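Local coordinates for protein branched-chain phosphotransacylase (Enterococcus faecalis, PDB 1YCO) that probably transfers acyl groups, acting as a phosphotransacylase of the phosphate acetyltransferase and butyryltransferase type, at residues P125-K138 with L169-A183. Numbering follows the deposited sequence.
Sequences PTQATLIEIVENAK and LAKEVTAHFNDQQEA
Ile131 and Val134 of helix 127-143 receive the Phe177 ring, its CZ leading, 3.9 Å from Val134 CG1; Glu135's carboxylate meets the same ring at its edge, nearly perpendicular to it (81°), so that carboxylate oxygen faces ring C-H. Ile131 also reaches the neighbouring ring: its CD1 sits over one face of His176, 3.6 Å from the centroid, a CH-pi contact that a long, branched aliphatic chain suits. With CG1 anti to the carbonyl carbon (chi1 -75°) and the chain then extended, that methyl is carried onto the imidazole while CG2 lies near both His176 NE2 and Phe177 CZ. The axes of segments 127-138 and 169-177 approach to 9.9 Å and cross at -58°, a closeness that short, branched Val173 suits. Val173 CG1 lies 4.1 Å from Leu130 CD1. Nearer the N-terminus of helix 127-143, Leu169 CD1 packs on Gln127 CA, and the extended Gln127 lays its amide across Glu172 CB. Farther along, Lys138, long enough to span the gap, makes a salt bridge from NZ to Glu182 OE1 at 3.2 Å, from above the carboxylate plane; a weak bond to Glu135 OE1 completes a salt-bridge network. Behind this shell, Gln180 NE2 bonds Phe177 O almost straight and also Ala183 O, fastening the turn after the helix. Both helices lie on the mixed sheet: Val134 and Val173 rest on strand 150-154, Phe177 on strand 184-189, while Ile133 and Ala137 face strand 113-117.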
loop_
_atom_site.group_PDB
_atom_site.type_symbol
_atom_site.label_atom_id
_atom_site.label_comp_id
_atom_site.label_asym_id
_atom_site.label_seq_id
_atom_site.Cartn_x
_atom_site.Cartn_y
_atom_site.Cartn_z
ATOM N N PRO A 125 -9.395 6.564 10.813
ATOM C CA PRO A 125 -10.044 7.872 10.939
ATOM C C PRO A 125 -11.492 7.977 10.452
ATOM O O PRO A 125 -11.857 7.425 9.407
ATOM C CB PRO A 125 -9.117 8.788 10.149
ATOM C CG PRO A 125 -7.778 8.147 10.317
ATOM C CD PRO A 125 -8.088 6.694 10.141
ATOM N N THR A 126 -12.300 8.690 11.229
ATOM C CA THR A 126 -13.695 8.967 10.896
ATOM C C THR A 126 -13.646 10.246 10.066
ATOM O O THR A 126 -12.578 10.808 9.849
ATOM C CB THR A 126 -14.536 9.296 12.143
ATOM O OG1 THR A 126 -13.936 10.399 12.837
ATOM C CG2 THR A 126 -14.623 8.098 13.068
ATOM N N GLN A 127 -14.799 10.732 9.635
ATOM C CA GLN A 127 -14.819 11.940 8.837
ATOM C C GLN A 127 -14.216 13.134 9.575
ATOM O O GLN A 127 -13.504 13.947 8.987
ATOM C CB GLN A 127 -16.246 12.260 8.418
ATOM C CG GLN A 127 -16.396 13.596 7.718
ATOM C CD GLN A 127 -17.802 13.814 7.214
ATOM O OE1 GLN A 127 -18.707 13.038 7.529
ATOM N NE2 GLN A 127 -18.000 14.875 6.431
ATOM N N ALA A 128 -14.504 13.242 10.867
ATOM C CA ALA A 128 -13.996 14.358 11.655
ATOM C C ALA A 128 -12.473 14.275 11.770
ATOM O O ALA A 128 -11.766 15.274 11.636
ATOM C CB ALA A 128 -14.639 14.355 13.037
ATOM N N THR A 129 -11.988 13.067 12.022
ATOM C CA THR A 129 -10.568 12.815 12.149
ATOM C C THR A 129 -9.805 13.055 10.845
ATOM O O THR A 129 -8.728 13.676 10.830
ATOM C CB THR A 129 -10.324 11.386 12.599
ATOM O OG1 THR A 129 -11.036 11.155 13.817
ATOM C CG2 THR A 129 -8.833 11.139 12.814
ATOM N N LEU A 130 -10.371 12.568 9.750
ATOM C CA LEU A 130 -9.740 12.720 8.449
ATOM C C LEU A 130 -9.650 14.211 8.158
ATOM O O LEU A 130 -8.631 14.685 7.665
ATOM C CB LEU A 130 -10.560 11.988 7.373
ATOM C CG LEU A 130 -9.864 11.371 6.147
ATOM C CD1 LEU A 130 -9.342 12.457 5.255
ATOM C CD2 LEU A 130 -8.745 10.429 6.577
ATOM N N ILE A 131 -10.710 14.948 8.493
ATOM C CA ILE A 131 -10.731 16.395 8.285
ATOM C C ILE A 131 -9.543 17.055 9.000
ATOM O O ILE A 131 -8.868 17.906 8.422
ATOM C CB ILE A 131 -12.067 17.011 8.784
ATOM C CG1 ILE A 131 -13.181 16.678 7.785
ATOM C CG2 ILE A 131 -11.932 18.520 8.959
ATOM C CD1 ILE A 131 -14.560 17.160 8.195
ATOM N N GLU A 132 -9.282 16.644 10.239
ATOM C CA GLU A 132 -8.165 17.189 10.997
ATOM C C GLU A 132 -6.820 16.717 10.433
ATOM O O GLU A 132 -5.836 17.450 10.504
ATOM C CB GLU A 132 -8.264 16.793 12.479
ATOM C CG GLU A 132 -9.310 17.566 13.303
ATOM C CD GLU A 132 -9.217 19.076 13.108
ATOM O OE1 GLU A 132 -8.095 19.624 13.165
ATOM O OE2 GLU A 132 -10.272 19.712 12.902
ATOM N N ILE A 133 -6.776 15.492 9.899
ATOM C CA ILE A 133 -5.546 14.949 9.305
ATOM C C ILE A 133 -5.143 15.799 8.100
ATOM O O ILE A 133 -3.962 16.071 7.892
ATOM C CB ILE A 133 -5.729 13.485 8.842
ATOM C CG1 ILE A 133 -5.869 12.577 10.060
ATOM C CG2 ILE A 133 -4.546 13.029 8.003
ATOM C CD1 ILE A 133 -6.319 11.171 9.709
ATOM N N VAL A 134 -6.139 16.216 7.328
ATOM C CA VAL A 134 -5.913 17.048 6.161
ATOM C C VAL A 134 -5.369 18.398 6.640
ATOM O O VAL A 134 -4.325 18.852 6.180
ATOM C CB VAL A 134 -7.227 17.239 5.359
ATOM C CG1 VAL A 134 -7.026 18.232 4.231
ATOM C CG2 VAL A 134 -7.682 15.897 4.793
ATOM N N GLU A 135 -6.056 19.017 7.592
ATOM C CA GLU A 135 -5.618 20.292 8.133
ATOM C C GLU A 135 -4.153 20.245 8.587
ATOM O O GLU A 135 -3.361 21.106 8.210
ATOM C CB GLU A 135 -6.521 20.690 9.298
ATOM C CG GLU A 135 -7.975 20.816 8.902
ATOM C CD GLU A 135 -8.227 21.985 7.972
ATOM O OE1 GLU A 135 -7.491 22.129 6.970
ATOM O OE2 GLU A 135 -9.171 22.762 8.242
ATOM N N ASN A 136 -3.798 19.242 9.390
ATOM C CA ASN A 136 -2.421 19.081 9.870
ATOM C C ASN A 136 -1.410 19.025 8.697
ATOM O O ASN A 136 -0.400 19.753 8.708
ATOM C CB ASN A 136 -2.294 17.808 10.738
ATOM C CG ASN A 136 -2.751 18.015 12.202
ATOM O OD1 ASN A 136 -3.457 18.978 12.528
ATOM N ND2 ASN A 136 -2.356 17.091 13.078
ATOM N N ALA A 137 -1.685 18.178 7.698
ATOM C CA ALA A 137 -0.811 18.042 6.527
ATOM C C ALA A 137 -0.829 19.307 5.671
ATOM O O ALA A 137 0.192 19.682 5.087
ATOM C CB ALA A 137 -1.211 16.829 5.687
ATOM N N LYS A 138 -1.979 19.971 5.609
ATOM C CA LYS A 138 -2.080 21.209 4.843
ATOM C C LYS A 138 -1.191 22.266 5.480
ATOM O O LYS A 138 -0.563 23.056 4.778
ATOM C CB LYS A 138 -3.513 21.746 4.817
ATOM C CG LYS A 138 -3.625 23.088 4.086
ATOM C CD LYS A 138 -4.893 23.881 4.439
ATOM C CE LYS A 138 -4.839 24.415 5.866
ATOM N NZ LYS A 138 -6.079 25.123 6.303
ATOM N N LEU A 169 -16.038 8.032 2.377
ATOM C CA LEU A 169 -15.354 8.960 3.251
ATOM C C LEU A 169 -14.722 10.085 2.410
ATOM O O LEU A 169 -14.846 11.259 2.748
ATOM C CB LEU A 169 -14.292 8.216 4.068
ATOM C CG LEU A 169 -13.354 9.057 4.956
ATOM C CD1 LEU A 169 -14.146 10.053 5.789
ATOM C CD2 LEU A 169 -12.547 8.121 5.842
ATOM N N ALA A 170 -14.069 9.719 1.309
ATOM C CA ALA A 170 -13.442 10.701 0.429
ATOM C C ALA A 170 -14.448 11.742 -0.043
ATOM O O ALA A 170 -14.188 12.945 -0.001
ATOM C CB ALA A 170 -12.814 10.011 -0.782
ATOM N N LYS A 171 -15.595 11.272 -0.511
ATOM C CA LYS A 171 -16.633 12.168 -0.997
ATOM C C LYS A 171 -17.136 13.130 0.087
ATOM O O LYS A 171 -17.398 14.292 -0.201
ATOM C CB LYS A 171 -17.810 11.365 -1.563
ATOM C CG LYS A 171 -18.962 12.239 -2.049
ATOM C CD LYS A 171 -20.153 11.414 -2.533
ATOM C CE LYS A 171 -20.745 10.551 -1.415
ATOM N NZ LYS A 171 -21.158 11.363 -0.227
ATOM N N GLU A 172 -17.269 12.659 1.325
ATOM C CA GLU A 172 -17.755 13.536 2.388
ATOM C C GLU A 172 -16.750 14.607 2.784
ATOM O O GLU A 172 -17.106 15.771 2.948
ATOM C CB GLU A 172 -18.124 12.740 3.628
ATOM C CG GLU A 172 -19.204 11.721 3.419
ATOM C CD GLU A 172 -19.359 10.849 4.641
ATOM O OE1 GLU A 172 -18.314 10.479 5.220
ATOM O OE2 GLU A 172 -20.510 10.533 5.026
ATOM N N VAL A 173 -15.493 14.208 2.936
ATOM C CA VAL A 173 -14.427 15.127 3.317
ATOM C C VAL A 173 -14.229 16.148 2.199
ATOM O O VAL A 173 -13.894 17.307 2.443
ATOM C CB VAL A 173 -13.113 14.344 3.571
ATOM C CG1 VAL A 173 -11.984 15.290 3.969
ATOM C CG2 VAL A 173 -13.342 13.308 4.671
ATOM N N THR A 174 -14.434 15.709 0.963
ATOM C CA THR A 174 -14.306 16.598 -0.184
ATOM C C THR A 174 -15.380 17.684 -0.065
ATOM O O THR A 174 -15.087 18.878 -0.152
ATOM C CB THR A 174 -14.500 15.826 -1.514
ATOM O OG1 THR A 174 -13.460 14.851 -1.657
ATOM C CG2 THR A 174 -14.461 16.780 -2.703
ATOM N N ALA A 175 -16.624 17.255 0.143
ATOM C CA ALA A 175 -17.750 18.178 0.283
ATOM C C ALA A 175 -17.462 19.214 1.369
ATOM O O ALA A 175 -17.783 20.388 1.215
ATOM C CB ALA A 175 -19.031 17.400 0.623
ATOM N N HIS A 176 -16.852 18.762 2.462
ATOM C CA HIS A 176 -16.515 19.635 3.573
ATOM C C HIS A 176 -15.554 20.743 3.180
ATOM O O HIS A 176 -15.683 21.882 3.641
ATOM C CB HIS A 176 -15.875 18.845 4.705
ATOM C CG HIS A 176 -15.369 19.705 5.817
ATOM N ND1 HIS A 176 -16.141 20.034 6.910
ATOM C CD2 HIS A 176 -14.196 20.369 5.968
ATOM C CE1 HIS A 176 -15.466 20.867 7.683
ATOM N NE2 HIS A 176 -14.285 21.088 7.133
ATOM N N PHE A 177 -14.577 20.411 2.346
ATOM C CA PHE A 177 -13.590 21.399 1.928
ATOM C C PHE A 177 -13.938 22.137 0.651
ATOM O O PHE A 177 -13.176 22.996 0.214
ATOM C CB PHE A 177 -12.214 20.754 1.765
ATOM C CG PHE A 177 -11.548 20.426 3.056
ATOM C CD1 PHE A 177 -11.575 19.130 3.557
ATOM C CD2 PHE A 177 -10.897 21.416 3.779
ATOM C CE1 PHE A 177 -10.958 18.823 4.768
ATOM C CE2 PHE A 177 -10.276 21.126 4.992
ATOM C CZ PHE A 177 -10.305 19.824 5.490
ATOM N N ASN A 178 -15.086 21.823 0.063
ATOM C CA ASN A 178 -15.477 22.491 -1.172
ATOM C C ASN A 178 -15.694 23.990 -0.988
ATOM O O ASN A 178 -15.887 24.712 -1.962
ATOM C CB ASN A 178 -16.744 21.855 -1.756
ATOM C CG ASN A 178 -17.063 22.369 -3.151
ATOM O OD1 ASN A 178 -16.231 22.307 -4.062
ATOM N ND2 ASN A 178 -18.273 22.872 -3.327
ATOM N N ASP A 179 -15.643 24.454 0.260
ATOM C CA ASP A 179 -15.851 25.866 0.565
ATOM C C ASP A 179 -14.573 26.705 0.539
ATOM O O ASP A 179 -14.439 27.616 -0.282
ATOM C CB ASP A 179 -16.524 26.025 1.938
ATOM C CG ASP A 179 -17.939 25.444 1.976
ATOM O OD1 ASP A 179 -18.694 25.780 2.920
ATOM O OD2 ASP A 179 -18.292 24.647 1.072
ATOM N N GLN A 180 -13.642 26.400 1.440
ATOM C CA GLN A 180 -12.381 27.136 1.535
ATOM C C GLN A 180 -11.586 27.208 0.228
ATOM O O GLN A 180 -11.843 26.461 -0.717
ATOM C CB GLN A 180 -11.523 26.537 2.654
ATOM C CG GLN A 180 -11.233 25.066 2.499
ATOM C CD GLN A 180 -10.234 24.789 1.403
ATOM O OE1 GLN A 180 -9.103 25.270 1.452
ATOM N NE2 GLN A 180 -10.642 24.009 0.404
ATOM N N GLN A 181 -10.631 28.132 0.173
ATOM C CA GLN A 181 -9.801 28.312 -1.021
ATOM C C GLN A 181 -8.306 28.200 -0.705
ATOM O O GLN A 181 -7.461 28.549 -1.529
ATOM C CB GLN A 181 -10.091 29.677 -1.662
ATOM C CG GLN A 181 -11.449 29.793 -2.365
ATOM C CD GLN A 181 -11.478 29.126 -3.742
ATOM O OE1 GLN A 181 -10.765 29.543 -4.666
ATOM N NE2 GLN A 181 -12.308 28.083 -3.885
ATOM N N GLU A 182 -7.984 27.714 0.488
ATOM C CA GLU A 182 -6.595 27.559 0.892
ATOM C C GLU A 182 -5.919 26.383 0.189
ATOM O O GLU A 182 -4.706 26.394 -0.017
ATOM C CB GLU A 182 -6.506 27.387 2.409
ATOM C CG GLU A 182 -6.830 28.645 3.188
ATOM C CD GLU A 182 -6.679 28.455 4.678
ATOM O OE1 GLU A 182 -7.525 27.739 5.268
ATOM O OE2 GLU A 182 -5.713 29.014 5.254
ATOM N N ALA A 183 -6.699 25.375 -0.185
ATOM C CA ALA A 183 -6.144 24.213 -0.877
ATOM C C ALA A 183 -7.197 23.473 -1.680
ATOM O O ALA A 183 -8.396 23.683 -1.505
ATOM C CB ALA A 183 -5.497 23.258 0.125
#